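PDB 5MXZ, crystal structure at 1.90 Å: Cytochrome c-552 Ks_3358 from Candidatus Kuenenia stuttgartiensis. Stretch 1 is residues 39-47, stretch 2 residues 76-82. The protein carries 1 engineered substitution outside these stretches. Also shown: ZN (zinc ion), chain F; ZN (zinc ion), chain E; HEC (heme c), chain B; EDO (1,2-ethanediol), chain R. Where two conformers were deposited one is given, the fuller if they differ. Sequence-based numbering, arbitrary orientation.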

# COMPACT_ATOMS: atom_id res chain seq x y z
N GLU A 39 13.74 -6.63 -5.13
CA GLU A 39 14.50 -5.38 -5.28
C GLU A 39 13.74 -4.18 -4.72
O GLU A 39 14.31 -3.35 -4.01
CB GLU A 39 14.88 -5.14 -6.75
CG GLU A 39 15.95 -6.06 -7.30
CD GLU A 39 15.38 -7.30 -7.97
OE1 GLU A 39 14.21 -7.64 -7.71
OE2 GLU A 39 16.11 -7.94 -8.75
N TRP A 40 12.44 -4.09 -5.06
CA TRP A 40 11.60 -2.99 -4.56
C TRP A 40 11.52 -3.02 -3.03
O TRP A 40 11.71 -1.99 -2.39
CB TRP A 40 10.18 -2.99 -5.16
CG TRP A 40 9.37 -1.83 -4.62
CD1 TRP A 40 9.41 -0.53 -5.06
CD2 TRP A 40 8.47 -1.84 -3.51
NE1 TRP A 40 8.57 0.25 -4.31
CE2 TRP A 40 7.98 -0.52 -3.35
CE3 TRP A 40 8.01 -2.85 -2.64
CZ2 TRP A 40 7.06 -0.18 -2.35
CZ3 TRP A 40 7.09 -2.50 -1.64
CH2 TRP A 40 6.63 -1.17 -1.51
N GLN A 41 11.27 -4.21 -2.47
CA GLN A 41 11.17 -4.38 -1.02
C GLN A 41 12.46 -3.99 -0.31
O GLN A 41 12.43 -3.25 0.68
CB GLN A 41 10.77 -5.82 -0.67
CG GLN A 41 9.38 -6.26 -1.12
CD GLN A 41 8.25 -5.68 -0.30
OE1 GLN A 41 8.47 -5.10 0.77
NE2 GLN A 41 7.03 -5.83 -0.79
N ALA A 42 13.59 -4.45 -0.86
CA ALA A 42 14.93 -4.17 -0.31
C ALA A 42 15.30 -2.68 -0.29
O ALA A 42 15.93 -2.20 0.66
CB ALA A 42 15.98 -4.98 -1.07
N LYS A 43 14.91 -1.96 -1.34
CA LYS A 43 15.22 -0.53 -1.47
C LYS A 43 14.22 0.43 -0.80
O LYS A 43 14.49 1.62 -0.68
CB LYS A 43 15.44 -0.14 -2.95
CG LYS A 43 14.18 -0.03 -3.79
CD LYS A 43 14.48 0.41 -5.21
CE LYS A 43 13.24 0.32 -6.09
NZ LYS A 43 13.51 0.69 -7.51
N THR A 44 13.07 -0.10 -0.39
CA THR A 44 11.99 0.73 0.16
C THR A 44 11.93 0.61 1.68
O THR A 44 11.81 -0.49 2.22
CB THR A 44 10.63 0.38 -0.48
OG1 THR A 44 10.75 0.43 -1.90
CG2 THR A 44 9.53 1.34 -0.02
N SER A 45 12.03 1.76 2.35
CA SER A 45 11.96 1.83 3.81
C SER A 45 10.51 1.82 4.28
O SER A 45 9.60 2.17 3.52
CB SER A 45 12.64 3.11 4.32
OG SER A 45 11.86 4.25 4.01
N ASP A 46 10.31 1.43 5.54
CA ASP A 46 8.98 1.50 6.17
C ASP A 46 8.41 2.91 6.14
O ASP A 46 7.22 3.09 5.90
CB ASP A 46 9.04 1.00 7.61
CG ASP A 46 9.32 -0.47 7.70
OD1 ASP A 46 9.41 -1.15 6.65
OD2 ASP A 46 9.46 -0.98 8.82
N GLU A 47 9.28 3.89 6.39
CA GLU A 47 8.91 5.30 6.37
C GLU A 47 8.35 5.74 5.01
O GLU A 47 7.36 6.46 4.97
CB GLU A 47 10.11 6.14 6.75
CG GLU A 47 9.86 7.64 6.73
CD GLU A 47 11.14 8.43 6.73
OE1 GLU A 47 11.19 9.50 6.08
OE2 GLU A 47 12.11 8.00 7.40
ZN ZN F . 10.55 -2.81 8.33
ZN ZN E . 13.23 9.71 7.82
FE HEC B . -1.08 2.78 -3.46
CHA HEC B . 1.98 3.62 -4.79
CHB HEC B . 0.46 1.32 -0.75
CHC HEC B . -4.15 2.50 -1.92
CHD HEC B . -2.59 3.46 -6.45
NA HEC B . 0.91 2.54 -2.86
C1A HEC B . 2.02 2.86 -3.53
C2A HEC B . 3.29 2.52 -2.86
C3A HEC B . 2.85 1.84 -1.64
C4A HEC B . 1.36 1.90 -1.76
CMA HEC B . 3.70 1.24 -0.55
CAA HEC B . 4.68 2.78 -3.40
CBA HEC B . 5.53 3.82 -2.72
CGA HEC B . 6.92 3.69 -3.31
O1A HEC B . 7.15 2.87 -4.22
O2A HEC B . 7.80 4.42 -2.85
NB HEC B . -1.74 2.05 -1.62
C1B HEC B . -1.00 1.47 -0.64
C2B HEC B . -1.75 1.02 0.57
C3B HEC B . -3.11 1.40 0.18
C4B HEC B . -3.01 1.99 -1.16
CMB HEC B . -1.23 0.36 1.82
CAB HEC B . -4.35 1.25 0.96
CBB HEC B . -4.46 2.11 2.20
NC HEC B . -3.06 2.97 -4.08
C1C HEC B . -4.19 2.77 -3.37
C2C HEC B . -5.47 2.93 -4.12
C3C HEC B . -4.96 3.23 -5.47
C4C HEC B . -3.49 3.20 -5.33
CMC HEC B . -6.89 2.81 -3.62
CAC HEC B . -5.75 3.46 -6.72
CBC HEC B . -6.72 4.62 -6.77
ND HEC B . -0.41 3.46 -5.31
C1D HEC B . -1.14 3.69 -6.41
C2D HEC B . -0.38 4.19 -7.58
C3D HEC B . 1.00 4.23 -7.08
C4D HEC B . 0.84 3.75 -5.69
CMD HEC B . -0.88 4.55 -8.95
CAD HEC B . 2.27 4.68 -7.76
CBD HEC B . 2.51 6.10 -7.23
CGD HEC B . 3.88 6.34 -6.62
O1D HEC B . 4.21 7.52 -6.35
O2D HEC B . 4.66 5.39 -6.39
C1 EDO R . 15.23 -0.05 4.40
O1 EDO R . 15.50 0.81 3.28
C2 EDO R . 15.39 -1.50 3.97
O2 EDO R . 14.38 -1.83 3.00
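Stretch 2 76-82: LVPVVRG

The packing of residues 76-82 on residues 39-47 in this cytochrome c-552 is a largely polar contact in which one arginine binds the oxygens gathered around the turn between two helices, with a small apolar patch beside the heme. Stretch 1 is helical through Lys43, leaves helical geometry at Thr44, and enters a new helix at Asp46 with Ser45 as its N-cap. In stretch 2, Val77 to Val80 lie in a helix, and Gly82 has left helical phi/psi; its positive phi of 97° and two bonds back into the last turn make a Schellman motif. The two backbones run in opposite senses: the CA atoms of Gln41 and Arg81 lie 6.9 Å apart, those of Asp46 and Val77 6.7 Å.

The principle illustrated is that backbone carbonyls at and just past a helix end can accept hydrogen bonds from a guanidinium. Arg81, with chi1 and chi2 both m and chi3 t, sends its side chain across to the turn. Its NH2 donates to Thr44 O at 2.7 Å and, in a salt bridge, to Asp46 OD1, also at 2.7 Å; its NH1 reaches Gln41 OE1 at 3.0 Å and, more weakly, Gln41 O at 2.9 Å. Gln41 O, Thr44 O and Asp46 OD1 lie at the guanidinium edge, near its plane, where its N-H bonds point. Gln41 answers in the other direction, its NE2 donating to Val80 O at 2.9 Å, so that the amide serves as both acceptor and donor.

An apolar contact lies beside this network. Val80 CG1 meets the edge of the Trp40 ring at CH2, 3.7 Å away, while Trp40 NE1 donates to heme O1A at 3.0 Å. Separately, Val77 CG1 makes a van der Waals contact with a polar atom, Asp46 OD1, at 3.6 Å; the other carboxylate oxygen of Asp46, OD2, binds a zinc ion at 2.2 Å.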

# COMPACT_ATOMS: atom_id res chain seq x y z
N LEU A 76 -0.48 -1.63 8.11
CA LEU A 76 -0.45 -1.96 6.68
C LEU A 76 0.95 -2.32 6.17
O LEU A 76 1.07 -2.96 5.12
CB LEU A 76 -1.05 -0.82 5.84
CG LEU A 76 -2.58 -0.69 5.84
CD1 LEU A 76 -2.97 0.71 5.40
CD2 LEU A 76 -3.24 -1.74 4.95
N VAL A 77 1.99 -1.91 6.89
CA VAL A 77 3.39 -2.17 6.47
C VAL A 77 3.68 -3.68 6.28
O VAL A 77 4.13 -4.06 5.20
CB VAL A 77 4.46 -1.44 7.34
CG1 VAL A 77 5.88 -1.78 6.90
CG2 VAL A 77 4.27 0.07 7.26
N PRO A 78 3.40 -4.55 7.30
CA PRO A 78 3.67 -5.99 7.07
C PRO A 78 2.79 -6.65 6.00
O PRO A 78 3.14 -7.73 5.52
CB PRO A 78 3.42 -6.63 8.45
CG PRO A 78 2.61 -5.65 9.21
CD PRO A 78 2.99 -4.29 8.70
N VAL A 79 1.68 -6.01 5.64
CA VAL A 79 0.86 -6.47 4.51
C VAL A 79 1.58 -6.16 3.18
O VAL A 79 1.74 -7.06 2.35
CB VAL A 79 -0.57 -5.87 4.54
CG1 VAL A 79 -1.39 -6.37 3.36
CG2 VAL A 79 -1.28 -6.23 5.85
N VAL A 80 2.01 -4.91 3.01
CA VAL A 80 2.79 -4.46 1.85
C VAL A 80 4.06 -5.31 1.68
O VAL A 80 4.42 -5.70 0.56
CB VAL A 80 3.12 -2.95 1.94
CG1 VAL A 80 4.15 -2.53 0.90
CG2 VAL A 80 1.86 -2.10 1.80
N ARG A 81 4.69 -5.62 2.81
CA ARG A 81 5.88 -6.47 2.88
C ARG A 81 5.65 -7.93 2.49
O ARG A 81 6.60 -8.64 2.14
CB ARG A 81 6.48 -6.41 4.29
CG ARG A 81 7.06 -5.07 4.71
CD ARG A 81 8.36 -4.79 4.00
NE ARG A 81 8.99 -3.54 4.43
CZ ARG A 81 9.80 -2.80 3.67
NH1 ARG A 81 10.07 -3.16 2.42
NH2 ARG A 81 10.33 -1.69 4.17
N GLY A 82 4.40 -8.38 2.56
CA GLY A 82 4.01 -9.72 2.12
C GLY A 82 3.92 -10.75 3.23
O GLY A 82 3.88 -11.95 2.96